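Local coordinates for protein leucyl-trna synthetase (Plasmodium knowlesi, PDB 5FOF) that probably hydrolyses wrongly charged tRNA(Leu), as the editing domain of a cytosolic leucyl-tRNA synthetase, the enzyme that joins leucine to its tRNA, at residues A[227-232]-A[245-250]; A[221-226]-A[271-276]; A[92-97]-A[195-200]. One frame throughout, in Å; residues are numbered along the deposited sequence.

Interaction 1: A[227-232]-A[245-250]; sequences DIRRKQ and FLHNES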
loop_
_atom_site.group_PDB
_atom_site.type_symbol
_atom_site.label_atom_id
_atom_site.label_comp_id
_atom_site.label_asym_id
_atom_site.label_seq_id
_atom_site.Cartn_x
_atom_site.Cartn_y
_atom_site.Cartn_z
ATOM N N ASP A 227 -10.122 -1.787 -17.081
ATOM C CA ASP A 227 -9.889 -0.526 -17.775
ATOM C C ASP A 227 -8.475 -0.434 -18.319
ATOM O O ASP A 227 -8.295 -0.057 -19.464
ATOM C CB ASP A 227 -10.174 0.685 -16.866
ATOM C CG ASP A 227 -11.653 0.990 -16.739
ATOM O OD1 ASP A 227 -12.477 0.054 -16.812
ATOM O OD2 ASP A 227 -11.982 2.178 -16.550
ATOM N N ILE A 228 -7.486 -0.778 -17.499
ATOM C CA ILE A 228 -6.078 -0.661 -17.893
ATOM C C ILE A 228 -5.731 -1.641 -19.029
ATOM O O ILE A 228 -4.993 -1.294 -19.928
ATOM C CB ILE A 228 -5.134 -0.838 -16.683
ATOM C CG1 ILE A 228 -5.259 0.360 -15.742
ATOM C CG2 ILE A 228 -3.677 -0.978 -17.127
ATOM C CD1 ILE A 228 -4.681 0.137 -14.353
ATOM N N ARG A 229 -6.271 -2.851 -18.968
ATOM C CA ARG A 229 -6.095 -3.841 -20.024
ATOM C C ARG A 229 -6.848 -3.399 -21.279
ATOM O O ARG A 229 -6.255 -3.321 -22.348
ATOM C CB ARG A 229 -6.558 -5.234 -19.557
ATOM C CG ARG A 229 -5.649 -5.859 -18.513
ATOM C CD ARG A 229 -6.286 -7.068 -17.838
ATOM N NE ARG A 229 -5.437 -7.591 -16.765
ATOM C CZ ARG A 229 -5.703 -8.674 -16.031
ATOM N NH1 ARG A 229 -6.815 -9.377 -16.247
ATOM N NH2 ARG A 229 -4.849 -9.075 -15.080
ATOM N N ARG A 230 -8.132 -3.066 -21.137
ATOM C CA ARG A 230 -8.927 -2.472 -22.230
ATOM C C ARG A 230 -8.218 -1.319 -22.971
ATOM O O ARG A 230 -8.441 -1.139 -24.159
ATOM C CB ARG A 230 -10.286 -1.987 -21.700
ATOM C CG ARG A 230 -11.274 -1.519 -22.767
ATOM C CD ARG A 230 -12.642 -1.163 -22.182
ATOM N NE ARG A 230 -12.707 0.178 -21.584
ATOM C CZ ARG A 230 -12.777 1.334 -22.261
ATOM N NH1 ARG A 230 -12.772 1.373 -23.598
ATOM N NH2 ARG A 230 -12.841 2.483 -21.592
ATOM N N LYS A 231 -7.375 -0.550 -22.277
ATOM C CA LYS A 231 -6.560 0.503 -22.900
ATOM C C LYS A 231 -5.045 0.269 -22.703
ATOM O O LYS A 231 -4.300 1.216 -22.399
ATOM C CB LYS A 231 -6.936 1.881 -22.343
ATOM C CG LYS A 231 -8.416 2.141 -22.092
ATOM C CD LYS A 231 -8.572 3.297 -21.107
ATOM C CE LYS A 231 -10.022 3.674 -20.853
ATOM N NZ LYS A 231 -10.121 4.940 -20.070
ATOM N N GLN A 232 -4.589 -0.978 -22.885
ATOM C CA GLN A 232 -3.152 -1.293 -22.953
ATOM C C GLN A 232 -2.407 -0.131 -23.592
ATOM O O GLN A 232 -1.503 0.437 -22.991
ATOM C CB GLN A 232 -2.907 -2.559 -23.799
ATOM C CG GLN A 232 -3.115 -3.890 -23.064
ATOM C CD GLN A 232 -3.708 -5.018 -23.937
ATOM O OE1 GLN A 232 -3.597 -5.013 -25.173
ATOM N NE2 GLN A 232 -4.325 -6.004 -23.282
ATOM N N PHE A 245 3.261 -6.803 -18.750
ATOM C CA PHE A 245 3.189 -6.619 -17.294
ATOM C C PHE A 245 1.770 -6.529 -16.717
ATOM O O PHE A 245 1.615 -6.436 -15.502
ATOM C CB PHE A 245 3.955 -5.362 -16.878
ATOM C CG PHE A 245 5.425 -5.367 -17.242
ATOM C CD1 PHE A 245 6.125 -6.550 -17.544
ATOM C CD2 PHE A 245 6.134 -4.156 -17.229
ATOM C CE1 PHE A 245 7.478 -6.511 -17.860
ATOM C CE2 PHE A 245 7.486 -4.116 -17.540
ATOM C CZ PHE A 245 8.160 -5.293 -17.856
ATOM N N LEU A 246 0.748 -6.588 -17.568
ATOM C CA LEU A 246 -0.603 -6.198 -17.196
ATOM C C LEU A 246 -1.547 -7.369 -17.150
ATOM O O LEU A 246 -2.761 -7.167 -17.267
ATOM C CB LEU A 246 -1.155 -5.207 -18.217
ATOM C CG LEU A 246 -0.284 -3.993 -18.467
ATOM C CD1 LEU A 246 -0.836 -3.193 -19.639
ATOM C CD2 LEU A 246 -0.181 -3.147 -17.205
ATOM N N HIS A 247 -1.032 -8.588 -16.988
ATOM C CA HIS A 247 -1.915 -9.756 -17.003
ATOM C C HIS A 247 -1.652 -10.766 -15.887
ATOM O O HIS A 247 -2.033 -11.932 -16.005
ATOM C CB HIS A 247 -1.897 -10.384 -18.399
ATOM C CG HIS A 247 -2.402 -9.460 -19.462
ATOM N ND1 HIS A 247 -1.577 -8.579 -20.135
ATOM C CD2 HIS A 247 -3.650 -9.253 -19.948
ATOM C CE1 HIS A 247 -2.293 -7.888 -21.006
ATOM N NE2 HIS A 247 -3.554 -8.277 -20.913
ATOM N N ASN A 248 -1.090 -10.290 -14.778
ATOM C CA ASN A 248 -0.813 -11.152 -13.633
ATOM C C ASN A 248 -2.092 -11.725 -13.030
ATOM O O ASN A 248 -3.115 -11.028 -12.924
ATOM C CB ASN A 248 -0.068 -10.409 -12.530
ATOM C CG ASN A 248 1.229 -9.797 -13.007
ATOM O OD1 ASN A 248 1.760 -10.185 -14.052
ATOM N ND2 ASN A 248 1.741 -8.818 -12.246
ATOM N N GLU A 249 -2.002 -13.008 -12.663
ATOM C CA GLU A 249 -3.033 -13.728 -11.914
ATOM C C GLU A 249 -3.093 -13.128 -10.517
ATOM O O GLU A 249 -2.091 -12.635 -10.012
ATOM C CB GLU A 249 -2.671 -15.232 -11.804
ATOM C CG GLU A 249 -3.775 -16.150 -11.238
ATOM C CD GLU A 249 -3.312 -17.201 -10.204
ATOM O OE1 GLU A 249 -2.091 -17.441 -10.053
ATOM O OE2 GLU A 249 -4.186 -17.808 -9.532
ATOM N N SER A 250 -4.280 -13.162 -9.923
ATOM C CA SER A 250 -4.480 -12.868 -8.523
ATOM C C SER A 250 -5.155 -14.087 -7.929
ATOM O O SER A 250 -6.291 -14.386 -8.272
ATOM C CB SER A 250 -5.395 -11.647 -8.379
ATOM O OG SER A 250 -5.823 -11.444 -7.042
#
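Arg-229, near the C-terminal end of helix 219-230 in the editing domain, reaches across to Leu-246 and His-247 in the loop before strand 254-255. These three residues bury the most surface here. The arginine chain is extended from CG to NE, which carries the guanidinium beyond the helix to the loop backbone. There NE donates to Leu-246 O at 2.8 Å. The bond is bent, with 134° at the hydrogen. The oxygen receives it in its carbonyl plane but stands out of the guanidinium plane. NH2 lies 3.6 Å from His-247 CA. The His-247 side chain runs past the arginine in the opposite direction, and CD2 sits over one guanidinium face, 4.0 Å from NE. The planes of the two groups are about 20° apart, but of the imidazole only CD2 is placed over the guanidinium.

Beneath this polar layer the contact is apolar. Leu-246 CB points toward the helix, and its two methyls meet different residues. CD2 meets Ile-228 CG2 at 4.1 Å, the two side chains crossing at about a right angle. Ile-228 and Leu-246 also both touch Leu-197 of strand 194-198, which ties the helix end and the loop to the sheet. The other methyl of Leu-246, CD1, packs against Gln-232 CG at 4.2 Å.

Interaction 2: A[221-226]-A[271-276]; sequences DYACLQ and EKISSY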
loop_
_atom_site.group_PDB
_atom_site.type_symbol
_atom_site.label_atom_id
_atom_site.label_comp_id
_atom_site.label_asym_id
_atom_site.label_seq_id
_atom_site.Cartn_x
_atom_site.Cartn_y
_atom_site.Cartn_z
ATOM N N ASP A 221 -10.736 -3.282 -7.530
ATOM C CA ASP A 221 -9.437 -3.691 -8.075
ATOM C C ASP A 221 -9.614 -4.378 -9.437
ATOM O O ASP A 221 -8.896 -4.065 -10.388
ATOM C CB ASP A 221 -8.673 -4.627 -7.106
ATOM C CG ASP A 221 -8.353 -3.978 -5.738
ATOM O OD1 ASP A 221 -8.383 -2.727 -5.587
ATOM O OD2 ASP A 221 -8.054 -4.754 -4.803
ATOM N N TYR A 222 -10.574 -5.296 -9.535
ATOM C CA TYR A 222 -10.886 -5.943 -10.834
ATOM C C TYR A 222 -11.254 -4.935 -11.938
ATOM O O TYR A 222 -10.887 -5.121 -13.097
ATOM C CB TYR A 222 -12.035 -6.959 -10.683
ATOM C CG TYR A 222 -12.309 -7.817 -11.911
ATOM C CD1 TYR A 222 -13.182 -7.392 -12.912
ATOM C CD2 TYR A 222 -11.723 -9.073 -12.055
ATOM C CE1 TYR A 222 -13.441 -8.181 -14.030
ATOM C CE2 TYR A 222 -11.975 -9.864 -13.165
ATOM C CZ TYR A 222 -12.832 -9.417 -14.151
ATOM O OH TYR A 222 -13.080 -10.220 -15.240
ATOM N N ALA A 223 -11.997 -3.898 -11.566
ATOM C CA ALA A 223 -12.509 -2.915 -12.508
ATOM C C ALA A 223 -11.406 -1.997 -12.987
ATOM O O ALA A 223 -11.410 -1.573 -14.129
ATOM C CB ALA A 223 -13.614 -2.091 -11.854
ATOM N N CYS A 224 -10.478 -1.669 -12.098
ATOM C CA CYS A 224 -9.354 -0.823 -12.462
ATOM C C CYS A 224 -8.422 -1.557 -13.424
ATOM O O CYS A 224 -7.946 -0.964 -14.390
ATOM C CB CYS A 224 -8.599 -0.378 -11.223
ATOM S SG CYS A 224 -7.367 0.879 -11.567
ATOM N N LEU A 225 -8.170 -2.836 -13.146
ATOM C CA LEU A 225 -7.395 -3.700 -14.040
ATOM C C LEU A 225 -8.005 -3.858 -15.438
ATOM O O LEU A 225 -7.282 -3.811 -16.430
ATOM C CB LEU A 225 -7.176 -5.090 -13.422
ATOM C CG LEU A 225 -5.829 -5.344 -12.741
ATOM C CD1 LEU A 225 -5.801 -6.758 -12.183
ATOM C CD2 LEU A 225 -4.664 -5.136 -13.711
ATOM N N GLN A 226 -9.324 -4.051 -15.504
ATOM C CA GLN A 226 -10.050 -4.180 -16.788
ATOM C C GLN A 226 -9.881 -2.953 -17.663
ATOM O O GLN A 226 -9.530 -3.060 -18.835
ATOM C CB GLN A 226 -11.541 -4.433 -16.552
ATOM C CG GLN A 226 -11.866 -5.856 -16.106
ATOM C CD GLN A 226 -11.627 -6.909 -17.182
ATOM O OE1 GLN A 226 -11.480 -6.599 -18.367
ATOM N NE2 GLN A 226 -11.594 -8.162 -16.767
ATOM N N GLU A 271 -23.327 -6.543 -11.432
ATOM C CA GLU A 271 -23.751 -5.140 -11.299
ATOM C C GLU A 271 -23.325 -4.288 -12.521
ATOM O O GLU A 271 -23.212 -3.059 -12.421
ATOM C CB GLU A 271 -23.199 -4.554 -9.991
ATOM C CG GLU A 271 -23.638 -5.293 -8.723
ATOM C CD GLU A 271 -24.992 -4.853 -8.159
ATOM O OE1 GLU A 271 -25.551 -3.817 -8.593
ATOM O OE2 GLU A 271 -25.495 -5.550 -7.246
ATOM N N LYS A 272 -23.093 -4.950 -13.661
ATOM C CA LYS A 272 -22.749 -4.319 -14.958
ATOM C C LYS A 272 -21.922 -3.035 -14.853
ATOM O O LYS A 272 -22.289 -1.982 -15.377
ATOM C CB LYS A 272 -24.015 -4.101 -15.798
ATOM C CG LYS A 272 -24.963 -5.290 -15.750
ATOM C CD LYS A 272 -25.891 -5.361 -16.945
ATOM C CE LYS A 272 -26.905 -6.477 -16.759
ATOM N NZ LYS A 272 -27.183 -7.165 -18.045
ATOM N N ILE A 273 -20.795 -3.155 -14.164
ATOM C CA ILE A 273 -19.837 -2.067 -14.027
ATOM C C ILE A 273 -19.096 -1.969 -15.364
ATOM O O ILE A 273 -18.742 -2.993 -15.952
ATOM C CB ILE A 273 -18.836 -2.312 -12.861
ATOM C CG1 ILE A 273 -19.550 -2.553 -11.509
ATOM C CG2 ILE A 273 -17.860 -1.149 -12.733
ATOM C CD1 ILE A 273 -20.156 -1.316 -10.867
ATOM N N SER A 274 -18.916 -0.741 -15.848
ATOM C CA SER A 274 -18.255 -0.453 -17.129
ATOM C C SER A 274 -16.913 0.269 -16.973
ATOM O O SER A 274 -16.187 0.447 -17.964
ATOM C CB SER A 274 -19.163 0.439 -17.991
ATOM O OG SER A 274 -20.424 -0.165 -18.219
ATOM N N SER A 275 -16.606 0.703 -15.749
ATOM C CA SER A 275 -15.465 1.580 -15.470
ATOM C C SER A 275 -15.187 1.574 -13.967
ATOM O O SER A 275 -16.110 1.407 -13.176
ATOM C CB SER A 275 -15.784 3.004 -15.947
ATOM O OG SER A 275 -14.710 3.897 -15.743
ATOM N N TYR A 276 -13.932 1.761 -13.564
ATOM C CA TYR A 276 -13.623 1.853 -12.128
ATOM C C TYR A 276 -14.005 3.233 -11.545
ATOM O O TYR A 276 -13.880 3.439 -10.331
ATOM C CB TYR A 276 -12.163 1.449 -11.820
ATOM C CG TYR A 276 -11.122 2.522 -12.029
ATOM C CD1 TYR A 276 -10.770 3.372 -10.991
ATOM C CD2 TYR A 276 -10.469 2.672 -13.256
ATOM C CE1 TYR A 276 -9.824 4.366 -11.166
ATOM C CE2 TYR A 276 -9.509 3.661 -13.441
ATOM C CZ TYR A 276 -9.197 4.514 -12.388
ATOM O OH TYR A 276 -8.248 5.509 -12.520
#
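This is a buried apolar contact with a sulfur-aromatic centre. It joins the middle of helix 219-230 to the loop between helix 263-270 and helix 281-295. Tyr-276, Ala-223 and Cys-224 carry it. The sulfur SG of Cys-224 stands over the middle of the Tyr-276 ring, 3.9 Å from the centroid and 8° off the ring normal. The cysteine is turned with SG opposite its own backbone N (chi1 -171°), which carries the sulfur out over the ring. Its CB lies over the same face nearer the root of the side chain, 3.9 Å from Tyr-276 CG.

The tyrosine comes very close to the helix backbone. Its CB is 3.6 Å from Cys-224 N, and the nearest CA pair, Ala-223 and Tyr-276, is 4.9 Å apart. The small methyl of Ala-223 suits this short spacing, with its CB 3.8 Å from Tyr-276 CB. Tyr-276 CG sits between its backbone N and carbonyl carbon (chi1 82°), which sets the ring with one face against Cys-224. Farther back, Ile-273 CG2 brushes Ala-223 CB at 4.4 Å.

The phenol OH is hydrogen-bonded to Thr-200 OG1, just past strand 194-198. Ala-223 and Ile-273 both also touch Tyr-268 of helix 263-270 and Leu-281 of helix 281-295, while Cys-224 reaches Phe-96 of strand 94-97.

Interaction 3: A[92-97]-A[195-200]; sequences QNYTFV and YILPMT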
loop_
_atom_site.group_PDB
_atom_site.type_symbol
_atom_site.label_atom_id
_atom_site.label_comp_id
_atom_site.label_asym_id
_atom_site.label_seq_id
_atom_site.Cartn_x
_atom_site.Cartn_y
_atom_site.Cartn_z
ATOM N N GLN A 92 -2.493 -10.513 -3.805
ATOM C CA GLN A 92 -1.945 -9.273 -4.390
ATOM C C GLN A 92 -1.173 -9.475 -5.713
ATOM O O GLN A 92 -0.047 -9.963 -5.706
ATOM C CB GLN A 92 -1.059 -8.497 -3.380
ATOM C CG GLN A 92 -0.686 -7.117 -3.906
ATOM C CD GLN A 92 0.098 -6.236 -2.958
ATOM O OE1 GLN A 92 0.522 -5.145 -3.343
ATOM N NE2 GLN A 92 0.298 -6.681 -1.732
ATOM N N ASN A 93 -1.789 -9.066 -6.823
ATOM C CA ASN A 93 -1.137 -9.017 -8.134
ATOM C C ASN A 93 -0.545 -7.657 -8.562
ATOM O O ASN A 93 0.342 -7.632 -9.424
ATOM C CB ASN A 93 -2.063 -9.555 -9.213
ATOM C CG ASN A 93 -3.378 -8.793 -9.326
ATOM O OD1 ASN A 93 -3.826 -8.134 -8.384
ATOM N ND2 ASN A 93 -4.036 -8.943 -10.469
ATOM N N TYR A 94 -1.007 -6.536 -7.987
ATOM C CA TYR A 94 -0.376 -5.215 -8.241
ATOM C C TYR A 94 -0.364 -4.352 -6.995
ATOM O O TYR A 94 -0.730 -4.806 -5.930
ATOM C CB TYR A 94 -1.080 -4.491 -9.401
ATOM C CG TYR A 94 -0.924 -5.224 -10.701
ATOM C CD1 TYR A 94 -1.826 -6.202 -11.081
ATOM C CD2 TYR A 94 0.160 -4.971 -11.522
ATOM C CE1 TYR A 94 -1.655 -6.898 -12.254
ATOM C CE2 TYR A 94 0.337 -5.658 -12.696
ATOM C CZ TYR A 94 -0.567 -6.619 -13.052
ATOM O OH TYR A 94 -0.383 -7.298 -14.215
ATOM N N THR A 95 0.097 -3.116 -7.124
ATOM C CA THR A 95 -0.032 -2.109 -6.067
ATOM C C THR A 95 -0.485 -0.778 -6.674
ATOM O O THR A 95 0.073 -0.342 -7.687
ATOM C CB THR A 95 1.306 -1.935 -5.336
ATOM O OG1 THR A 95 1.592 -3.141 -4.646
ATOM C CG2 THR A 95 1.245 -0.808 -4.330
ATOM N N PHE A 96 -1.472 -0.131 -6.047
ATOM C CA PHE A 96 -2.078 1.065 -6.626
ATOM C C PHE A 96 -1.613 2.325 -5.925
ATOM O O PHE A 96 -1.548 2.382 -4.697
ATOM C CB PHE A 96 -3.607 1.009 -6.551
ATOM C CG PHE A 96 -4.263 0.052 -7.526
ATOM C CD1 PHE A 96 -3.916 0.034 -8.880
ATOM C CD2 PHE A 96 -5.301 -0.775 -7.091
ATOM C CE1 PHE A 96 -4.536 -0.826 -9.768
ATOM C CE2 PHE A 96 -5.929 -1.640 -7.966
ATOM C CZ PHE A 96 -5.540 -1.661 -9.314
ATOM N N VAL A 97 -1.292 3.323 -6.734
ATOM C CA VAL A 97 -1.094 4.701 -6.301
ATOM C C VAL A 97 -1.983 5.632 -7.150
ATOM O O VAL A 97 -2.519 5.232 -8.191
ATOM C CB VAL A 97 0.373 5.126 -6.411
ATOM C CG1 VAL A 97 1.228 4.285 -5.485
ATOM C CG2 VAL A 97 0.885 5.031 -7.844
ATOM N N TYR A 195 3.564 -4.945 -10.055
ATOM C CA TYR A 195 3.899 -3.650 -10.619
ATOM C C TYR A 195 3.028 -2.569 -9.985
ATOM O O TYR A 195 1.937 -2.857 -9.444
ATOM C CB TYR A 195 3.750 -3.674 -12.142
ATOM C CG TYR A 195 4.761 -4.577 -12.832
ATOM C CD1 TYR A 195 4.529 -5.942 -12.966
ATOM C CD2 TYR A 195 5.957 -4.064 -13.348
ATOM C CE1 TYR A 195 5.461 -6.777 -13.581
ATOM C CE2 TYR A 195 6.890 -4.886 -13.968
ATOM C CZ TYR A 195 6.646 -6.247 -14.082
ATOM O OH TYR A 195 7.565 -7.080 -14.704
ATOM N N ILE A 196 3.529 -1.331 -10.036
ATOM C CA ILE A 196 2.788 -0.187 -9.542
ATOM C C ILE A 196 1.904 0.292 -10.687
ATOM O O ILE A 196 2.399 0.610 -11.776
ATOM C CB ILE A 196 3.719 0.898 -8.986
ATOM C CG1 ILE A 196 4.467 0.331 -7.776
ATOM C CG2 ILE A 196 2.944 2.138 -8.526
ATOM C CD1 ILE A 196 5.412 1.304 -7.113
ATOM N N LEU A 197 0.597 0.271 -10.445
ATOM C CA LEU A 197 -0.406 0.671 -11.420
ATOM C C LEU A 197 -1.127 1.908 -10.911
ATOM O O LEU A 197 -1.182 2.130 -9.701
ATOM C CB LEU A 197 -1.432 -0.445 -11.619
ATOM C CG LEU A 197 -0.988 -1.722 -12.330
ATOM C CD1 LEU A 197 -2.208 -2.584 -12.596
ATOM C CD2 LEU A 197 -0.235 -1.443 -13.630
ATOM N N PRO A 198 -1.704 2.708 -11.822
ATOM C CA PRO A 198 -2.371 3.943 -11.436
ATOM C C PRO A 198 -3.854 3.763 -11.147
ATOM O O PRO A 198 -4.557 3.191 -11.971
ATOM C CB PRO A 198 -2.187 4.807 -12.678
ATOM C CG PRO A 198 -2.241 3.837 -13.803
ATOM C CD PRO A 198 -1.686 2.546 -13.285
ATOM N N MET A 199 -4.316 4.243 -9.988
ATOM C CA MET A 199 -5.766 4.332 -9.669
ATOM C C MET A 199 -6.129 5.781 -9.257
ATOM O O MET A 199 -5.655 6.275 -8.242
ATOM C CB MET A 199 -6.151 3.338 -8.571
ATOM C CG MET A 199 -7.625 3.400 -8.179
ATOM S SD MET A 199 -8.174 2.156 -6.987
ATOM C CE MET A 199 -8.808 0.862 -8.025
ATOM N N THR A 200 -6.957 6.458 -10.052
ATOM C CA THR A 200 -7.270 7.875 -9.819
ATOM C C THR A 200 -8.235 8.120 -8.652
ATOM O O THR A 200 -8.223 9.198 -8.063
ATOM C CB THR A 200 -7.845 8.538 -11.080
ATOM O OG1 THR A 200 -8.953 7.758 -11.548
ATOM C CG2 THR A 200 -6.775 8.633 -12.176
#
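Thr-95 and Val-97 exchange four backbone hydrogen bonds with Tyr-195, Leu-197 and Met-199, pairing strands 94-97 and 194-198 in parallel. Thr-95 N donates to Tyr-195 O, and Leu-197 N to Thr-95 O. Val-97 N then donates to Leu-197 O at 3.2 Å. Met-199 N gives the shortest bond, 2.7 Å to Val-97 O, and it is almost straight at 175°. Pro-198 lacks an N-H, but the bonds to strand 94-97 use Leu-197 and Met-199 on either side of it in sequence, and the ladder runs on past it.

One face of the pair carries Tyr-94, Phe-96, Tyr-195 and Leu-197. Tyr-195 CB touches Tyr-94 CD2. Leu-197 CD1 makes a CH-pi contact with the Tyr-94 ring, 3.7 Å from its centroid and offset toward the rim. Leu-197 CB packs 3.6 Å from Phe-96 CE1, so one leucine touches both aromatic side chains by different atoms. Met-199 adds a Met-aromatic contact, its SD 4.6 Å from the Phe-96 ring centroid and oblique to it. The bend at chi3 (-94°) lets CE come within 3.8 Å of Phe-96 CE2. On the opposite face, Val-97 CG2 meets Ile-196 CG2 at 3.6 Å.

The N-H and C=O groups of Thr-95 and Val-97 are thus used in this pairing, while Tyr-94 and Phe-96 bond on to Cys-213 and Val-211. The Tyr-94 hydroxyl keeps hydrogen bonds to Phe-245 O and Asn-248 N.

Interaction 3 joins two strands of the mixed sheet, and interactions 1 and 2 place helix 219-230 and its flanking loops beside it. Along the chain, interaction 3 closes first. Interaction 2 then spans a longer loop that contains interaction 1. Interactions 1 and 2 share the helix, with centres about 12 Å apart, and meet where Asp-227 approaches Ser-275. The centre of interaction 3 is about 11 Å from that of interaction 1 and about 14 Å from that of interaction 2. Cys-224 CB packs 3.4 Å from Met-199 CE, linking 2 and 3. Helix 219-230 touches the sheet and both loops, 245-250 and 271-276, and all three contacts belong to one packed region of the editing domain.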